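Local atomic coordinates of transcription anti-terminator antagonist UpxZ (PDB entry 4EPZ), a protein that probably antagonises transcription anti-termination and so takes part in regulating capsular polysaccharide synthesis in Bacteroides uniformis. Residues S101-K104 against M105-T109; Y92-M95 against S96-A100; E129-I133 against S134-D138. One frame throughout, in Å; residues are numbered along the deposited sequence. Where two conformers were deposited one is given.

Interaction 1 (S101-K104 against M105-T109); sequences SLLK and MRLLT
L102 and R106 meet one turn apart at the start of helix 102-115. With chi1 at -179°, L102 points CG away from its own N, and the R106 chain, extended from CG to NE, crosses it. L102 CD2 sits over the centre of one guanidinium face, 3.6 Å from R106 CZ, an apolar branch laid on a flat cation. L103 and L107 instead lie side by side and point the same way, their CD1 atoms 4.1 Å apart. S101 is the N-cap: its OG accepts from K104 N at 3.0 Å, while S101 O receives M105 N in the first main-chain bond between residues four apart. Later in the helix, T109 OG1 donates to M105 O at 2.9 Å; T109 N reaches that oxygen from the opposite face of its plane, a grip of two donors. The fully extended K104 carries NZ away to L98 O. Around this helix end, L102 and R106 touch E139 of helix 138-152, selenomethionine M105 and T109 touch I143 of the same helix, L103, R106 and L107 lean on L64 of helix 56-72, and L108 meets L120 and E123 of helix 118-129.

Interaction 2 (Y92-M95 against S96-A100); sequences YNIM and SQLPA
I94 and L98 close the packed side of this bend, where the two side chains meet at an angle with I94 CD1 4.1 Å from L98 CD1. The I94 CG1 branch stands between the backbone N and the carbonyl carbon (chi1 65°), which leaves CD1 against the leucine methyl. L98 CG also lies 3.8 Å from I94 O, so the leucine packs on main chain as well as on methyl. Selenomethionine M95 is buried too, but its chain, bent at chi2 and chi3, heads off to L107 and L108 of helix 102-115; L98 leans on L107, and I94 on I56 and E59 of helix 56-72. In the backbone, Q97 N donates to I94 O at 2.9 Å and L98 N to M95 O at 3.2 Å. The two bonds close overlapping type I beta turns, with M95-S96 and S96-Q97 at their corners, placed in the connection between helices 80-92 and 102-115 within the UpxZ family region. Both donors approach from above the carbonyl planes, and a further bond from L98 N to I94 O is weak. The other side is exposed and wet. Water 1 donates to Y92 O at 2.7 Å and accepts from S96 N, filling in for a direct main-chain bond between residues four apart. Water 2 repeats the pattern with a side chain: it donates to N93 O and accepts from Q97 NE2 at 2.8 Å, whereas Q97 NE2 and N93 O themselves stay 3.5 Å apart. Q97 CG lies beside the backbone N (chi1 -67°), and the chain then extends back alongside the first segment until its amide reaches that water. S96 OG, 2.8 Å from water 1, lies close to the same hydrated edge.

Interaction 3 (E129-I133 against S134-D138); sequences ETWNI and SDLTD
W131, before this surface turn, meets L136, just after it, the two side chains crossing at about a right angle. W131 CB lies 3.9 Å from L136 CD2, and that methyl approaches the indole obliquely, 4.0 Å from W131 CE3. N132 follows and does most of the polar work. Its CG is anti to the backbone N (chi1 -174°), which turns OD1 onto S134 N at 3.1 Å, an Asx turn with the donor above the amide plane. N132 O accepts D135 N at 2.9 Å, closing a type I beta turn over I133 and S134. Beyond it, N132 ND2 rests 3.9 Å from D135 CB, with the amide and carboxylate planes 75° apart. Water 3 accepts from N132 N and donates to D135 O. I133 comes last: its carbonyl takes a bond of 2.7 Å from water 4, which in turn accepts from L136 N. L136 packs CD2 against N132 O as well, and also touches K141 of helix 138-152. An alanine in place of L136 has no CD2, and W131 CB would probably lose this apolar contact, with a gap opened over N132 O. With two direct bonds to N132 oxygens and two bridging waters, the turn probably owes its shape more to N132 and solvent than to apolar burial, W131-L136 being the apolar contact across it.

In the fold
The three contacts follow one another along the chain as interaction 2, interaction 1 and interaction 3, and helix 102-115 links them. Centres of interactions 1 and 2 are 10 Å apart; they join directly where K104 NZ lies 2.8 Å from L98 O, probably a hydrogen bond, and where L107 CD1 packs 3.5 Å from L98 CD1. Interaction 3, its centre 15 Å from that of interaction 1, reaches the helix through its indole: W131 CH2 lies 3.7 Å from M105 CG. Interactions 2 and 3 do not touch, their nearest atoms being about 6 Å apart. A calcium ion lies about 12 Å from the I94 side chain, too far for that side chain to bind it.

Interaction 1 (S101-K104 against M105-T109)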
loop_
_atom_site.group_PDB
_atom_site.type_symbol
_atom_site.label_atom_id
_atom_site.label_comp_id
_atom_site.label_asym_id
_atom_site.label_seq_id
_atom_site.Cartn_x
_atom_site.Cartn_y
_atom_site.Cartn_z
ATOM N N SER A 101 -5.968 2.613 13.295
ATOM C CA SER A 101 -6.700 1.554 12.581
ATOM C C SER A 101 -5.751 0.748 11.738
ATOM O O SER A 101 -4.612 1.166 11.533
ATOM C CB SER A 101 -7.751 2.154 11.649
ATOM O OG SER A 101 -7.106 2.820 10.565
ATOM N N LEU A 102 -6.232 -0.407 11.233
ATOM C CA LEU A 102 -5.468 -1.256 10.316
ATOM C C LEU A 102 -5.164 -0.434 9.063
ATOM O O LEU A 102 -4.072 -0.531 8.492
ATOM C CB LEU A 102 -6.300 -2.501 9.971
ATOM C CG LEU A 102 -5.651 -3.505 9.054
ATOM C CD1 LEU A 102 -4.264 -3.950 9.588
ATOM C CD2 LEU A 102 -6.591 -4.714 8.786
ATOM N N LEU A 103 -6.168 0.347 8.606
ATOM C CA LEU A 103 -5.985 1.194 7.427
ATOM C C LEU A 103 -4.792 2.136 7.610
ATOM O O LEU A 103 -3.930 2.254 6.705
ATOM C CB LEU A 103 -7.262 2.023 7.214
ATOM C CG LEU A 103 -7.169 3.128 6.139
ATOM C CD1 LEU A 103 -6.887 2.550 4.707
ATOM C CD2 LEU A 103 -8.440 3.989 6.169
ATOM N N LYS A 104 -4.755 2.810 8.769
ATOM C CA LYS A 104 -3.696 3.800 9.049
ATOM C C LYS A 104 -2.356 3.076 9.100
ATOM O O LYS A 104 -1.382 3.558 8.498
ATOM C CB LYS A 104 -3.985 4.576 10.336
ATOM C CG LYS A 104 -2.982 5.728 10.495
ATOM C CD LYS A 104 -3.344 6.617 11.669
ATOM C CE LYS A 104 -2.491 7.857 11.584
ATOM N NZ LYS A 104 -2.870 8.847 12.633
HETATM N N MSE A 105 -2.315 1.896 9.735
HETATM C CA MSE A 105 -1.072 1.112 9.777
HETATM C C MSE A 105 -0.580 0.763 8.347
HETATM O O MSE A 105 0.604 0.912 8.028
HETATM C CB MSE A 105 -1.298 -0.185 10.558
HETATM C CG MSE A 105 -0.049 -1.053 10.621
HETATM SE SE MSE A 105 1.356 -0.181 11.709
HETATM C CE MSE A 105 2.780 -1.465 11.098
ATOM N N ARG A 106 -1.495 0.314 7.500
ATOM C CA ARG A 106 -1.151 -0.040 6.108
ATOM C C ARG A 106 -0.682 1.192 5.333
ATOM O O ARG A 106 0.291 1.101 4.595
ATOM C CB ARG A 106 -2.350 -0.716 5.423
ATOM C CG ARG A 106 -2.578 -2.123 6.023
ATOM C CD ARG A 106 -3.918 -2.651 5.594
ATOM N NE ARG A 106 -3.977 -4.113 5.763
ATOM C CZ ARG A 106 -5.076 -4.839 5.553
ATOM N NH1 ARG A 106 -6.219 -4.249 5.230
ATOM N NH2 ARG A 106 -5.048 -6.158 5.710
ATOM N N LEU A 107 -1.306 2.350 5.557
ATOM C CA LEU A 107 -0.887 3.565 4.844
ATOM C C LEU A 107 0.516 3.994 5.322
ATOM O O LEU A 107 1.358 4.417 4.519
ATOM C CB LEU A 107 -1.878 4.697 5.073
ATOM C CG LEU A 107 -3.175 4.603 4.283
ATOM C CD1 LEU A 107 -4.207 5.584 4.868
ATOM C CD2 LEU A 107 -2.944 4.973 2.800
ATOM N N LEU A 108 0.749 3.923 6.636
ATOM C CA LEU A 108 2.083 4.282 7.160
ATOM C C LEU A 108 3.141 3.356 6.595
ATOM O O LEU A 108 4.209 3.840 6.211
ATOM C CB LEU A 108 2.143 4.216 8.689
ATOM C CG LEU A 108 1.339 5.259 9.481
ATOM C CD1 LEU A 108 1.097 4.741 10.903
ATOM C CD2 LEU A 108 2.104 6.618 9.514
ATOM N N THR A 109 2.837 2.036 6.482
ATOM C CA THR A 109 3.821 1.062 6.027
ATOM C C THR A 109 4.097 1.253 4.534
ATOM O O THR A 109 5.257 1.314 4.113
ATOM C CB THR A 109 3.340 -0.352 6.382
ATOM O OG1 THR A 109 3.188 -0.398 7.789
ATOM C CG2 THR A 109 4.326 -1.410 5.915
#

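Interaction 2 (Y92-M95 against S96-A100)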
loop_
_atom_site.group_PDB
_atom_site.type_symbol
_atom_site.label_atom_id
_atom_site.label_comp_id
_atom_site.label_asym_id
_atom_site.label_seq_id
_atom_site.Cartn_x
_atom_site.Cartn_y
_atom_site.Cartn_z
ATOM N N TYR A 92 -0.110 12.108 2.776
ATOM C CA TYR A 92 0.461 13.029 3.760
ATOM C C TYR A 92 -0.570 14.104 4.174
ATOM O O TYR A 92 -0.594 14.488 5.335
ATOM C CB TYR A 92 1.710 13.708 3.200
ATOM C CG TYR A 92 2.991 12.922 3.382
ATOM C CD1 TYR A 92 3.627 12.861 4.621
ATOM C CD2 TYR A 92 3.623 12.318 2.295
ATOM C CE1 TYR A 92 4.839 12.188 4.784
ATOM C CE2 TYR A 92 4.832 11.643 2.445
ATOM C CZ TYR A 92 5.425 11.563 3.697
ATOM O OH TYR A 92 6.634 10.942 3.818
ATOM N N ASN A 93 -1.479 14.491 3.269
ATOM C CA ASN A 93 -2.509 15.486 3.582
ATOM C C ASN A 93 -3.595 14.974 4.509
ATOM O O ASN A 93 -4.328 15.796 5.070
ATOM C CB ASN A 93 -3.152 16.020 2.298
ATOM C CG ASN A 93 -2.238 16.893 1.491
ATOM O OD1 ASN A 93 -1.192 17.377 1.959
ATOM N ND2 ASN A 93 -2.597 17.084 0.241
ATOM N N ILE A 94 -3.751 13.652 4.667
ATOM C CA ILE A 94 -4.813 13.171 5.568
ATOM C C ILE A 94 -4.260 12.380 6.767
ATOM O O ILE A 94 -5.030 12.093 7.680
ATOM C CB ILE A 94 -5.861 12.295 4.792
ATOM C CG1 ILE A 94 -5.235 10.980 4.247
ATOM C CG2 ILE A 94 -6.578 13.127 3.727
ATOM C CD1 ILE A 94 -6.223 9.939 3.755
HETATM N N MSE A 95 -2.974 11.934 6.729
HETATM C CA MSE A 95 -2.450 11.010 7.744
HETATM C C MSE A 95 -2.728 11.443 9.184
HETATM O O MSE A 95 -3.236 10.626 9.962
HETATM C CB MSE A 95 -0.926 10.777 7.544
HETATM C CG MSE A 95 -0.373 9.701 8.443
HETATM SE SE MSE A 95 -1.013 7.989 7.807
HETATM C CE MSE A 95 0.294 7.723 6.492
ATOM N N SER A 96 -2.479 12.724 9.528
ATOM C CA SER A 96 -2.654 13.207 10.911
ATOM C C SER A 96 -4.137 13.192 11.366
ATOM O O SER A 96 -4.412 13.157 12.567
ATOM C CB SER A 96 -2.041 14.598 11.061
ATOM O OG SER A 96 -2.744 15.560 10.289
ATOM N N GLN A 97 -5.082 13.146 10.430
ATOM C CA GLN A 97 -6.505 13.126 10.775
ATOM C C GLN A 97 -7.058 11.710 10.964
ATOM O O GLN A 97 -8.141 11.546 11.515
ATOM C CB GLN A 97 -7.293 13.820 9.683
ATOM C CG GLN A 97 -7.003 15.333 9.574
ATOM C CD GLN A 97 -7.759 15.876 8.382
ATOM O OE1 GLN A 97 -8.988 15.995 8.409
ATOM N NE2 GLN A 97 -7.061 16.114 7.281
ATOM N N LEU A 98 -6.361 10.700 10.457
ATOM C CA LEU A 98 -6.889 9.354 10.570
ATOM C C LEU A 98 -6.742 8.804 11.973
ATOM O O LEU A 98 -5.665 8.889 12.569
ATOM C CB LEU A 98 -6.183 8.411 9.577
ATOM C CG LEU A 98 -6.556 8.586 8.107
ATOM C CD1 LEU A 98 -5.554 7.855 7.214
ATOM C CD2 LEU A 98 -7.967 8.049 7.843
ATOM N N PRO A 99 -7.798 8.155 12.501
ATOM C CA PRO A 99 -7.648 7.493 13.792
ATOM C C PRO A 99 -6.798 6.239 13.649
ATOM O O PRO A 99 -6.624 5.746 12.520
ATOM C CB PRO A 99 -9.086 7.127 14.178
ATOM C CG PRO A 99 -9.833 7.074 12.925
ATOM C CD PRO A 99 -9.138 7.935 11.912
ATOM N N ALA A 100 -6.276 5.727 14.798
ATOM C CA ALA A 100 -5.551 4.465 14.837
ATOM C C ALA A 100 -6.470 3.370 14.256
ATOM O O ALA A 100 -7.632 3.250 14.660
ATOM C CB ALA A 100 -5.178 4.129 16.270
HETATM O O HOH W 1 -1.781 14.966 7.723
HETATM O O HOH W 2 -4.352 16.215 7.951
#

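Interaction 3 (E129-I133 against S134-D138)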
loop_
_atom_site.group_PDB
_atom_site.type_symbol
_atom_site.label_atom_id
_atom_site.label_comp_id
_atom_site.label_asym_id
_atom_site.label_seq_id
_atom_site.Cartn_x
_atom_site.Cartn_y
_atom_site.Cartn_z
ATOM N N GLU A 129 2.908 -1.119 18.919
ATOM C CA GLU A 129 3.020 -1.180 20.388
ATOM C C GLU A 129 1.645 -1.152 21.067
ATOM O O GLU A 129 1.525 -1.557 22.211
ATOM C CB GLU A 129 3.858 -0.003 20.916
ATOM C CG GLU A 129 5.361 -0.098 20.707
ATOM C CD GLU A 129 6.088 1.219 20.919
ATOM O OE1 GLU A 129 5.757 1.945 21.885
ATOM O OE2 GLU A 129 6.983 1.532 20.103
ATOM N N THR A 130 0.603 -0.657 20.371
ATOM C CA THR A 130 -0.741 -0.588 20.972
ATOM C C THR A 130 -1.470 -1.951 20.871
ATOM O O THR A 130 -2.491 -2.143 21.532
ATOM C CB THR A 130 -1.601 0.506 20.359
ATOM O OG1 THR A 130 -2.017 0.145 19.033
ATOM C CG2 THR A 130 -0.955 1.885 20.440
ATOM N N TRP A 131 -0.951 -2.888 20.049
ATOM C CA TRP A 131 -1.576 -4.203 19.850
ATOM C C TRP A 131 -1.164 -5.211 20.936
ATOM O O TRP A 131 -0.313 -4.942 21.784
ATOM C CB TRP A 131 -1.236 -4.751 18.462
ATOM C CG TRP A 131 -1.623 -3.863 17.319
ATOM C CD1 TRP A 131 -2.554 -2.856 17.323
ATOM C CD2 TRP A 131 -1.085 -3.908 15.995
ATOM N NE1 TRP A 131 -2.640 -2.290 16.073
ATOM C CE2 TRP A 131 -1.738 -2.909 15.242
ATOM C CE3 TRP A 131 -0.113 -4.701 15.371
ATOM C CZ2 TRP A 131 -1.468 -2.708 13.876
ATOM C CZ3 TRP A 131 0.128 -4.524 14.022
ATOM C CH2 TRP A 131 -0.525 -3.525 13.296
ATOM N N ASN A 132 -1.763 -6.403 20.865
ATOM C CA ASN A 132 -1.545 -7.449 21.839
ATOM C C ASN A 132 -0.613 -8.501 21.251
ATOM O O ASN A 132 -1.019 -9.264 20.374
ATOM C CB ASN A 132 -2.901 -8.037 22.229
ATOM C CG ASN A 132 -2.835 -9.034 23.352
ATOM O OD1 ASN A 132 -1.751 -9.380 23.849
ATOM N ND2 ASN A 132 -4.002 -9.515 23.770
ATOM N N ILE A 133 0.649 -8.497 21.699
ATOM C CA ILE A 133 1.661 -9.482 21.276
ATOM C C ILE A 133 1.129 -10.940 21.439
ATOM O O ILE A 133 1.471 -11.795 20.615
ATOM C CB ILE A 133 3.004 -9.303 22.042
ATOM C CG1 ILE A 133 4.164 -10.109 21.353
ATOM C CG2 ILE A 133 2.870 -9.619 23.567
ATOM C CD1 ILE A 133 5.586 -9.907 21.954
ATOM N N SER A 134 0.290 -11.197 22.479
ATOM C CA SER A 134 -0.250 -12.528 22.761
ATOM C C SER A 134 -1.437 -12.901 21.856
ATOM O O SER A 134 -1.856 -14.058 21.854
ATOM C CB SER A 134 -0.640 -12.644 24.230
ATOM O OG SER A 134 0.536 -12.713 25.018
ATOM N N ASP A 135 -1.947 -11.949 21.034
ATOM C CA ASP A 135 -3.086 -12.230 20.143
ATOM C C ASP A 135 -3.118 -11.249 18.977
ATOM O O ASP A 135 -4.040 -10.450 18.828
ATOM C CB ASP A 135 -4.433 -12.203 20.921
ATOM C CG ASP A 135 -5.616 -12.896 20.249
ATOM O OD1 ASP A 135 -5.407 -13.572 19.208
ATOM O OD2 ASP A 135 -6.744 -12.801 20.787
ATOM N N LEU A 136 -2.100 -11.309 18.151
ATOM C CA LEU A 136 -2.072 -10.448 16.976
ATOM C C LEU A 136 -2.989 -11.059 15.937
ATOM O O LEU A 136 -2.985 -12.293 15.776
ATOM C CB LEU A 136 -0.638 -10.330 16.427
ATOM C CG LEU A 136 0.426 -9.673 17.291
ATOM C CD1 LEU A 136 1.837 -10.005 16.762
ATOM C CD2 LEU A 136 0.210 -8.179 17.408
ATOM N N THR A 137 -3.761 -10.226 15.228
ATOM C CA THR A 137 -4.616 -10.688 14.130
ATOM C C THR A 137 -3.738 -11.149 12.955
ATOM O O THR A 137 -2.569 -10.747 12.878
ATOM C CB THR A 137 -5.585 -9.592 13.678
ATOM O OG1 THR A 137 -4.846 -8.627 12.924
ATOM C CG2 THR A 137 -6.328 -8.904 14.857
ATOM N N ASP A 138 -4.296 -11.951 12.024
ATOM C CA ASP A 138 -3.548 -12.375 10.824
ATOM C C ASP A 138 -3.036 -11.138 10.016
ATOM O O ASP A 138 -1.887 -11.134 9.561
ATOM C CB ASP A 138 -4.454 -13.248 9.927
ATOM C CG ASP A 138 -4.754 -14.636 10.483
ATOM O OD1 ASP A 138 -4.271 -14.950 11.607
ATOM O OD2 ASP A 138 -5.432 -15.429 9.776
HETATM O O HOH W 3 -3.607 -7.491 18.600
HETATM O O HOH W 4 0.399 -12.949 18.449
#